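Local coordinates for protein probable molybdenum cofactor guanylyltransferase (Aquifex aeolicus, PDB 2E8B) that probably transfers the GMP moiety of GTP to Mo-molybdopterin, forming the guanine dinucleotide form of the molybdenum cofactor with release of diphosphate, at residues A[121-135]-A[168-182]. Sequence-based numbering, arbitrary orientation.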
ATOM      1  N   ASN A 121      13.747  -3.128   8.596  1.00 13.08           N
ATOM      2  CA  ASN A 121      14.762  -2.553   7.718  1.00 12.72           C
ATOM      3  C   ASN A 121      14.437  -1.165   7.174  1.00 13.70           C
ATOM      4  O   ASN A 121      15.071  -0.705   6.221  1.00 15.26           O
ATOM      5  CB  ASN A 121      15.014  -3.508   6.552  1.00 13.93           C
ATOM      6  CG  ASN A 121      15.745  -4.753   6.985  1.00 16.39           C
ATOM      7  OD1 ASN A 121      16.958  -4.729   7.183  1.00 19.28           O
ATOM      8  ND2 ASN A 121      15.011  -5.847   7.155  1.00 17.98           N
ATOM      9  N   PHE A 122      13.476  -0.486   7.788  1.00 14.39           N
ATOM     10  CA  PHE A 122      13.102   0.842   7.321  1.00 15.25           C
ATOM     11  C   PHE A 122      14.199   1.895   7.479  1.00 16.00           C
ATOM     12  O   PHE A 122      14.885   1.955   8.498  1.00 17.06           O
ATOM     13  CB  PHE A 122      11.842   1.332   8.042  1.00 16.03           C
ATOM     14  CG  PHE A 122      11.544   2.788   7.812  1.00 15.83           C
ATOM     15  CD1 PHE A 122      11.382   3.282   6.519  1.00 16.00           C
ATOM     16  CD2 PHE A 122      11.456   3.674   8.882  1.00 17.48           C
ATOM     17  CE1 PHE A 122      11.139   4.641   6.294  1.00 17.83           C
ATOM     18  CE2 PHE A 122      11.213   5.030   8.667  1.00 17.56           C
ATOM     19  CZ  PHE A 122      11.055   5.514   7.370  1.00 16.34           C
ATOM     20  N   LYS A 123      14.343   2.717   6.444  1.00 17.18           N
ATOM     21  CA  LYS A 123      15.294   3.825   6.402  1.00 19.37           C
ATOM     22  C   LYS A 123      14.644   4.949   5.592  1.00 18.57           C
ATOM     23  O   LYS A 123      14.032   4.699   4.553  1.00 18.06           O
ATOM     24  CB  LYS A 123      16.603   3.393   5.732  1.00 19.27           C
ATOM     25  CG  LYS A 123      17.456   2.495   6.609  1.00 24.73           C
ATOM     26  CD  LYS A 123      18.659   1.939   5.858  1.00 29.20           C
ATOM     27  CE  LYS A 123      19.598   1.190   6.801  1.00 30.48           C
ATOM     28  NZ  LYS A 123      20.219   2.137   7.771  1.00 34.70           N
ATOM     29  N   GLU A 124      14.773   6.180   6.072  1.00 19.30           N
ATOM     30  CA  GLU A 124      14.202   7.337   5.392  1.00 19.72           C
ATOM     31  C   GLU A 124      14.843   7.555   4.019  1.00 18.66           C
ATOM     32  O   GLU A 124      15.983   7.157   3.793  1.00 16.92           O
ATOM     33  CB  GLU A 124      14.388   8.583   6.260  1.00 22.69           C
ATOM     34  CG  GLU A 124      13.599   8.543   7.563  1.00 27.96           C
ATOM     35  CD  GLU A 124      13.865   9.748   8.446  1.00 32.47           C
ATOM     36  OE1 GLU A 124      13.676  10.887   7.971  1.00 36.09           O
ATOM     37  OE2 GLU A 124      14.263   9.556   9.614  1.00 37.65           O
ATOM     38  N   PRO A 125      14.118   8.194   3.082  1.00 19.10           N
ATOM     39  CA  PRO A 125      12.757   8.709   3.242  1.00 17.63           C
ATOM     40  C   PRO A 125      11.686   7.687   2.875  1.00 17.77           C
ATOM     41  O   PRO A 125      10.519   7.856   3.217  1.00 15.66           O
ATOM     42  CB  PRO A 125      12.741   9.911   2.304  1.00 19.97           C
ATOM     43  CG  PRO A 125      13.549   9.417   1.160  1.00 19.70           C
ATOM     44  CD  PRO A 125      14.716   8.705   1.833  1.00 19.06           C
ATOM     45  N   VAL A 126      12.100   6.639   2.170  1.00 16.65           N
ATOM     46  CA  VAL A 126      11.199   5.574   1.735  1.00 16.14           C
ATOM     47  C   VAL A 126      11.942   4.248   1.684  1.00 14.85           C
ATOM     48  O   VAL A 126      13.101   4.194   1.286  1.00 13.04           O
ATOM     49  CB  VAL A 126      10.657   5.834   0.315  1.00 17.57           C
ATOM     50  CG1 VAL A 126       9.678   4.729  -0.076  1.00 16.30           C
ATOM     51  CG2 VAL A 126      10.007   7.188   0.241  1.00 17.96           C
ATOM     52  N   SER A 127      11.268   3.180   2.095  1.00 13.96           N
ATOM     53  CA  SER A 127      11.838   1.840   2.040  1.00 13.25           C
ATOM     54  C   SER A 127      10.743   0.966   1.461  1.00 14.04           C
ATOM     55  O   SER A 127       9.655   0.864   2.028  1.00 14.46           O
ATOM     56  CB  SER A 127      12.227   1.341   3.435  1.00 16.55           C
ATOM     57  OG  SER A 127      13.401   1.997   3.887  1.00 17.35           O
ATOM     58  N   VAL A 128      11.022   0.359   0.316  1.00 12.96           N
ATOM     59  CA  VAL A 128      10.036  -0.487  -0.331  1.00 14.18           C
ATOM     60  C   VAL A 128      10.582  -1.873  -0.600  1.00 15.42           C
ATOM     61  O   VAL A 128      11.789  -2.062  -0.787  1.00 14.15           O
ATOM     62  CB  VAL A 128       9.559   0.124  -1.660  1.00 15.07           C
ATOM     63  CG1 VAL A 128       8.598   1.275  -1.394  1.00 16.01           C
ATOM     64  CG2 VAL A 128      10.752   0.609  -2.458  1.00 16.56           C
ATOM     65  N   ALA A 129       9.676  -2.841  -0.617  1.00 14.97           N
ATOM     66  CA  ALA A 129      10.026  -4.233  -0.857  1.00 15.05           C
ATOM     67  C   ALA A 129      10.564  -4.457  -2.266  1.00 14.82           C
ATOM     68  O   ALA A 129      10.076  -3.872  -3.227  1.00 14.42           O
ATOM     69  CB  ALA A 129       8.799  -5.115  -0.621  1.00 12.61           C
ATOM     70  N   LYS A 130      11.570  -5.318  -2.376  1.00 14.04           N
ATOM     71  CA  LYS A 130      12.177  -5.622  -3.662  1.00 15.13           C
ATOM     72  C   LYS A 130      12.418  -7.112  -3.866  1.00 15.65           C
ATOM     73  O   LYS A 130      13.151  -7.748  -3.108  1.00 14.41           O
ATOM     74  CB  LYS A 130      13.507  -4.865  -3.806  1.00 13.87           C
ATOM     75  CG  LYS A 130      14.289  -5.169  -5.081  1.00 18.06           C
ATOM     76  CD  LYS A 130      13.556  -4.686  -6.320  1.00 17.29           C
ATOM     77  CE  LYS A 130      14.347  -4.981  -7.588  1.00 21.14           C
ATOM     78  NZ  LYS A 130      15.665  -4.284  -7.617  1.00 20.76           N
ATOM     79  N   THR A 131      11.761  -7.666  -4.880  1.00 18.79           N
ATOM     80  CA  THR A 131      11.940  -9.063  -5.257  1.00 20.27           C
ATOM     81  C   THR A 131      12.531  -8.873  -6.643  1.00 21.63           C
ATOM     82  O   THR A 131      13.480  -8.109  -6.799  1.00 22.19           O
ATOM     83  CB  THR A 131      10.601  -9.818  -5.371  1.00 21.06           C
ATOM     84  OG1 THR A 131       9.764  -9.176  -6.339  1.00 20.13           O
ATOM     85  CG2 THR A 131       9.889  -9.855  -4.032  1.00 19.67           C
ATOM     86  N   GLU A 132      11.978  -9.547  -7.647  1.00 24.24           N
ATOM     87  CA  GLU A 132      12.460  -9.364  -9.008  1.00 25.98           C
ATOM     88  C   GLU A 132      11.916  -8.009  -9.436  1.00 25.35           C
ATOM     89  O   GLU A 132      12.498  -7.319 -10.268  1.00 26.41           O
ATOM     90  CB  GLU A 132      11.905 -10.453  -9.927  1.00 29.19           C
ATOM     91  CG  GLU A 132      12.492 -11.827  -9.677  1.00 34.46           C
ATOM     92  CD  GLU A 132      13.973 -11.872  -9.980  1.00 36.69           C
ATOM     93  OE1 GLU A 132      14.348 -11.526 -11.122  1.00 39.49           O
ATOM     94  OE2 GLU A 132      14.759 -12.246  -9.084  1.00 39.88           O
ATOM     95  N   LYS A 133      10.793  -7.642  -8.830  1.00 23.85           N
ATOM     96  CA  LYS A 133      10.110  -6.385  -9.104  1.00 21.22           C
ATOM     97  C   LYS A 133      10.213  -5.421  -7.928  1.00 18.43           C
ATOM     98  O   LYS A 133      10.353  -5.842  -6.780  1.00 16.75           O
ATOM     99  CB  LYS A 133       8.630  -6.665  -9.385  1.00 23.05           C
ATOM    100  CG  LYS A 133       7.727  -5.442  -9.308  1.00 24.84           C
ATOM    101  CD  LYS A 133       6.272  -5.808  -9.559  1.00 24.93           C
ATOM    102  CE  LYS A 133       5.383  -4.583  -9.450  1.00 26.61           C
ATOM    103  NZ  LYS A 133       3.991  -4.869  -9.883  1.00 28.31           N
ATOM    104  N   LEU A 134      10.150  -4.125  -8.219  1.00 17.77           N
ATOM    105  CA  LEU A 134      10.187  -3.122  -7.161  1.00 15.14           C
ATOM    106  C   LEU A 134       8.734  -2.923  -6.730  1.00 15.97           C
ATOM    107  O   LEU A 134       7.895  -2.491  -7.524  1.00 17.09           O
ATOM    108  CB  LEU A 134      10.753  -1.800  -7.683  1.00 16.54           C
ATOM    109  CG  LEU A 134      10.825  -0.682  -6.638  1.00 15.60           C
ATOM    110  CD1 LEU A 134      11.847  -1.053  -5.568  1.00 16.41           C
ATOM    111  CD2 LEU A 134      11.197   0.636  -7.303  1.00 17.88           C
ATOM    112  N   HIS A 135       8.429  -3.252  -5.482  1.00 12.88           N
ATOM    113  CA  HIS A 135       7.071  -3.097  -5.000  1.00 13.58           C
ATOM    114  C   HIS A 135       6.849  -1.733  -4.382  1.00 14.13           C
ATOM    115  O   HIS A 135       6.944  -1.557  -3.171  1.00 14.56           O
ATOM    116  CB  HIS A 135       6.753  -4.215  -4.015  1.00 14.20           C
ATOM    117  CG  HIS A 135       6.891  -5.572  -4.621  1.00 15.28           C
ATOM    118  ND1 HIS A 135       8.077  -6.274  -4.620  1.00 18.22           N
ATOM    119  CD2 HIS A 135       6.019  -6.307  -5.348  1.00 14.92           C
ATOM    120  CE1 HIS A 135       7.930  -7.381  -5.323  1.00 17.08           C
ATOM    121  NE2 HIS A 135       6.690  -7.424  -5.777  1.00 16.62           N
ATOM    122  N   GLY A 168      14.518   9.728  -3.727  1.00 15.84           N
ATOM    123  CA  GLY A 168      15.452   8.738  -3.224  1.00 15.79           C
ATOM    124  C   GLY A 168      14.690   7.648  -2.488  1.00 16.26           C
ATOM    125  O   GLY A 168      13.643   7.910  -1.896  1.00 17.19           O
ATOM    126  N   TYR A 169      15.198   6.424  -2.521  1.00 14.57           N
ATOM    127  CA  TYR A 169      14.519   5.330  -1.843  1.00 13.21           C
ATOM    128  C   TYR A 169      15.458   4.187  -1.521  1.00 13.15           C
ATOM    129  O   TYR A 169      16.530   4.046  -2.122  1.00 15.28           O
ATOM    130  CB  TYR A 169      13.348   4.825  -2.693  1.00 14.99           C
ATOM    131  CG  TYR A 169      13.753   4.153  -3.986  1.00 15.54           C
ATOM    132  CD1 TYR A 169      14.025   4.907  -5.127  1.00 16.22           C
ATOM    133  CD2 TYR A 169      13.843   2.761  -4.079  1.00 15.73           C
ATOM    134  CE1 TYR A 169      14.368   4.296  -6.331  1.00 15.75           C
ATOM    135  CE2 TYR A 169      14.183   2.143  -5.279  1.00 15.94           C
ATOM    136  CZ  TYR A 169      14.441   2.913  -6.398  1.00 16.73           C
ATOM    137  OH  TYR A 169      14.759   2.307  -7.593  1.00 17.18           O
ATOM    138  N   ASN A 170      15.048   3.374  -0.556  1.00 13.94           N
ATOM    139  CA  ASN A 170      15.834   2.230  -0.130  1.00 14.22           C
ATOM    140  C   ASN A 170      15.111   0.935  -0.466  1.00 15.20           C
ATOM    141  O   ASN A 170      13.916   0.802  -0.200  1.00 16.98           O
ATOM    142  CB  ASN A 170      16.068   2.302   1.377  1.00 15.67           C
ATOM    143  CG  ASN A 170      16.789   3.568   1.787  1.00 16.70           C
ATOM    144  OD1 ASN A 170      17.979   3.726   1.525  1.00 18.06           O
ATOM    145  ND2 ASN A 170      16.066   4.485   2.419  1.00 19.35           N
ATOM    146  N   GLU A 171      15.830  -0.013  -1.059  1.00 14.66           N
ATOM    147  CA  GLU A 171      15.243  -1.303  -1.393  1.00 15.85           C
ATOM    148  C   GLU A 171      15.428  -2.257  -0.228  1.00 14.85           C
ATOM    149  O   GLU A 171      16.504  -2.322   0.372  1.00 16.75           O
ATOM    150  CB  GLU A 171      15.931  -1.955  -2.594  1.00 17.40           C
ATOM    151  CG  GLU A 171      15.715  -1.318  -3.946  1.00 19.17           C
ATOM    152  CD  GLU A 171      16.280  -2.197  -5.056  1.00 19.87           C
ATOM    153  OE1 GLU A 171      17.227  -2.976  -4.782  1.00 22.32           O
ATOM    154  OE2 GLU A 171      15.790  -2.110  -6.198  1.00 21.95           O
ATOM    155  N   VAL A 172      14.380  -2.999   0.095  1.00 14.52           N
ATOM    156  CA  VAL A 172      14.480  -3.994   1.147  1.00 15.07           C
ATOM    157  C   VAL A 172      14.404  -5.307   0.384  1.00 14.74           C
ATOM    158  O   VAL A 172      13.343  -5.681  -0.106  1.00 12.67           O
ATOM    159  CB  VAL A 172      13.312  -3.891   2.149  1.00 13.39           C
ATOM    160  CG1 VAL A 172      13.429  -4.991   3.194  1.00 13.00           C
ATOM    161  CG2 VAL A 172      13.322  -2.534   2.827  1.00 15.06           C
ATOM    162  N   GLU A 173      15.547  -5.972   0.231  1.00 14.87           N
ATOM    163  CA  GLU A 173      15.595  -7.241  -0.487  1.00 16.23           C
ATOM    164  C   GLU A 173      14.803  -8.265   0.308  1.00 17.23           C
ATOM    165  O   GLU A 173      15.172  -8.614   1.430  1.00 15.92           O
ATOM    166  CB  GLU A 173      17.041  -7.715  -0.642  1.00 18.41           C
ATOM    167  CG  GLU A 173      17.181  -9.003  -1.434  1.00 23.73           C
ATOM    168  CD  GLU A 173      18.614  -9.496  -1.491  1.00 27.71           C
ATOM    169  OE1 GLU A 173      19.476  -8.755  -2.003  1.00 29.12           O
ATOM    170  OE2 GLU A 173      18.879 -10.624  -1.020  1.00 31.73           O
ATOM    171  N   ILE A 174      13.702  -8.733  -0.268  1.00 16.06           N
ATOM    172  CA  ILE A 174      12.856  -9.698   0.416  1.00 15.58           C
ATOM    173  C   ILE A 174      13.494 -11.072   0.465  1.00 15.69           C
ATOM    174  O   ILE A 174      13.948 -11.592  -0.556  1.00 14.32           O
ATOM    175  CB  ILE A 174      11.473  -9.799  -0.263  1.00 15.27           C
ATOM    176  CG1 ILE A 174      10.762  -8.445  -0.174  1.00 17.33           C
ATOM    177  CG2 ILE A 174      10.637 -10.888   0.394  1.00 15.05           C
ATOM    178  CD1 ILE A 174      10.598  -7.921   1.249  1.00 14.14           C
ATOM    179  N   PRO A 175      13.556 -11.670   1.668  1.00 16.44           N
ATOM    180  CA  PRO A 175      14.142 -12.999   1.834  1.00 16.74           C
ATOM    181  C   PRO A 175      13.457 -13.983   0.902  1.00 16.69           C
ATOM    182  O   PRO A 175      12.250 -13.901   0.675  1.00 14.16           O
ATOM    183  CB  PRO A 175      13.876 -13.314   3.299  1.00 16.00           C
ATOM    184  CG  PRO A 175      13.970 -11.972   3.953  1.00 16.67           C
ATOM    185  CD  PRO A 175      13.205 -11.082   2.974  1.00 15.12           C
ATOM    186  N   GLU A 176      14.239 -14.912   0.366  1.00 15.92           N
ATOM    187  CA  GLU A 176      13.735 -15.916  -0.560  1.00 17.69           C
ATOM    188  C   GLU A 176      12.393 -16.536  -0.175  1.00 17.86           C
ATOM    189  O   GLU A 176      11.484 -16.617  -1.004  1.00 16.85           O
ATOM    190  CB  GLU A 176      14.782 -17.023  -0.736  1.00 18.90           C
ATOM    191  CG  GLU A 176      14.295 -18.267  -1.474  1.00 19.27           C
ATOM    192  CD  GLU A 176      13.740 -17.977  -2.855  1.00 21.09           C
ATOM    193  OE1 GLU A 176      14.057 -16.915  -3.426  1.00 19.89           O
ATOM    194  OE2 GLU A 176      12.993 -18.828  -3.381  1.00 22.28           O
ATOM    195  N   GLU A 177      12.255 -16.955   1.079  1.00 16.38           N
ATOM    196  CA  GLU A 177      11.019 -17.594   1.502  1.00 17.23           C
ATOM    197  C   GLU A 177       9.811 -16.683   1.680  1.00 16.72           C
ATOM    198  O   GLU A 177       8.727 -17.152   2.013  1.00 18.48           O
ATOM    199  CB  GLU A 177      11.269 -18.422   2.766  1.00 19.63           C
ATOM    200  CG  GLU A 177      12.192 -19.613   2.495  1.00 21.03           C
ATOM    201  CD  GLU A 177      12.105 -20.693   3.554  1.00 21.28           C
ATOM    202  OE1 GLU A 177      10.977 -21.037   3.964  1.00 22.53           O
ATOM    203  OE2 GLU A 177      13.165 -21.213   3.962  1.00 23.82           O
ATOM    204  N   LEU A 178       9.990 -15.388   1.438  1.00 14.39           N
ATOM    205  CA  LEU A 178       8.889 -14.439   1.559  1.00 14.52           C
ATOM    206  C   LEU A 178       8.590 -13.776   0.221  1.00 13.81           C
ATOM    207  O   LEU A 178       7.658 -12.986   0.108  1.00 14.98           O
ATOM    208  CB  LEU A 178       9.212 -13.354   2.593  1.00 14.02           C
ATOM    209  CG  LEU A 178       9.219 -13.771   4.064  1.00 16.08           C
ATOM    210  CD1 LEU A 178       9.514 -12.558   4.932  1.00 16.84           C
ATOM    211  CD2 LEU A 178       7.873 -14.375   4.434  1.00 16.38           C
ATOM    212  N   ARG A 179       9.373 -14.098  -0.802  1.00 14.03           N
ATOM    213  CA  ARG A 179       9.152 -13.475  -2.101  1.00 14.19           C
ATOM    214  C   ARG A 179       7.780 -13.778  -2.689  1.00 13.67           C
ATOM    215  O   ARG A 179       7.172 -12.920  -3.327  1.00 13.24           O
ATOM    216  CB  ARG A 179      10.258 -13.889  -3.073  1.00 16.76           C
ATOM    217  CG  ARG A 179      11.592 -13.191  -2.789  1.00 18.30           C
ATOM    218  CD  ARG A 179      12.766 -13.929  -3.399  1.00 22.31           C
ATOM    219  NE  ARG A 179      12.682 -14.056  -4.852  1.00 27.02           N
ATOM    220  CZ  ARG A 179      13.189 -13.184  -5.717  1.00 28.21           C
ATOM    221  NH1 ARG A 179      13.826 -12.102  -5.290  1.00 29.81           N
ATOM    222  NH2 ARG A 179      13.073 -13.403  -7.020  1.00 29.01           N
ATOM    223  N   TYR A 180       7.278 -14.986  -2.457  1.00 15.12           N
ATOM    224  CA  TYR A 180       5.974 -15.360  -2.995  1.00 14.62           C
ATOM    225  C   TYR A 180       4.838 -14.543  -2.380  1.00 15.45           C
ATOM    226  O   TYR A 180       3.757 -14.443  -2.962  1.00 14.28           O
ATOM    227  CB  TYR A 180       5.723 -16.859  -2.772  1.00 16.54           C
ATOM    228  CG  TYR A 180       5.240 -17.212  -1.384  1.00 16.37           C
ATOM    229  CD1 TYR A 180       6.135 -17.341  -0.325  1.00 16.25           C
ATOM    230  CD2 TYR A 180       3.881 -17.406  -1.126  1.00 15.96           C
ATOM    231  CE1 TYR A 180       5.692 -17.652   0.959  1.00 17.57           C
ATOM    232  CE2 TYR A 180       3.430 -17.720   0.152  1.00 17.87           C
ATOM    233  CZ  TYR A 180       4.341 -17.840   1.191  1.00 18.63           C
ATOM    234  OH  TYR A 180       3.909 -18.151   2.458  1.00 20.62           O
ATOM    235  N   THR A 181       5.085 -13.946  -1.218  1.00 14.14           N
ATOM    236  CA  THR A 181       4.050 -13.166  -0.550  1.00 14.35           C
ATOM    237  C   THR A 181       3.749 -11.864  -1.281  1.00 13.70           C
ATOM    238  O   THR A 181       2.805 -11.157  -0.930  1.00 14.70           O
ATOM    239  CB  THR A 181       4.439 -12.826   0.912  1.00 15.25           C
ATOM    240  OG1 THR A 181       5.541 -11.910   0.922  1.00 14.71           O
ATOM    241  CG2 THR A 181       4.827 -14.095   1.666  1.00 16.20           C
ATOM    242  N   LEU A 182       4.540 -11.557  -2.303  1.00 13.33           N
ATOM    243  CA  LEU A 182       4.354 -10.327  -3.071  1.00 15.41           C
ATOM    244  C   LEU A 182       3.740 -10.550  -4.451  1.00 15.86           C
ATOM    245  O   LEU A 182       3.639  -9.620  -5.254  1.00 17.76           O
ATOM    246  CB  LEU A 182       5.700  -9.604  -3.210  1.00 17.13           C
ATOM    247  CG  LEU A 182       6.137  -8.901  -1.919  1.00 18.86           C
ATOM    248  CD1 LEU A 182       7.646  -8.846  -1.816  1.00 22.04           C
ATOM    249  CD2 LEU A 182       5.539  -7.505  -1.887  1.00 18.06           C
TER
HETATM  250  O   HOH W   1      14.092 -10.750  -3.105  1.00 36.56           O
HETATM  251  O   HOH W   2      16.037 -10.337  -6.918  1.00 39.03           O
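Lys130 and Glu171 meet because the lysine chain leaves with CG anti to the backbone N (chi1 176°) and bends at chi2 and chi4, while the glutamate reaches over extended beyond CG. NZ thus comes to Glu171 OE2 at 2.6 Å on its syn side, a salt bridge for which a long, flexible amine is well suited. With an alanine here, the Glu171 carboxylate would probably lose both its counter-charge and the methylenes it lies against, and be freer to turn. The strands that carry them, 126-130 and 170-173, pair in parallel: Asn170 N donates to Val126 O (2.8 Å), Val128 N to Asn170 O, and the ladder runs on to Ile174 N and Lys130 O (3.1 Å). Asn170 suits the strand's start, since its ND2 also gives a bond to Glu124 O (3.0 Å), approaching from above that carbonyl plane, and weaker ones to Lys123 O and Val126 O. Beyond the parallel pair, long Arg179 spans to a salt bridge, NH2 meeting the anti lone pair of Glu132 OE2 (2.9 Å), with Thr131 CB over one guanidinium face. Apolar Leu182 covers a His135 face, CD2 lying 3.7 Å from the ring centroid in a CH-pi contact. After strand 140-142, antiparallel to 126-130, helices 146-154 and 160-167 lead back to parallel strand 170-173 in the mixed sheet of this GT-A-like, MobA-type nucleotidyltransferase fold.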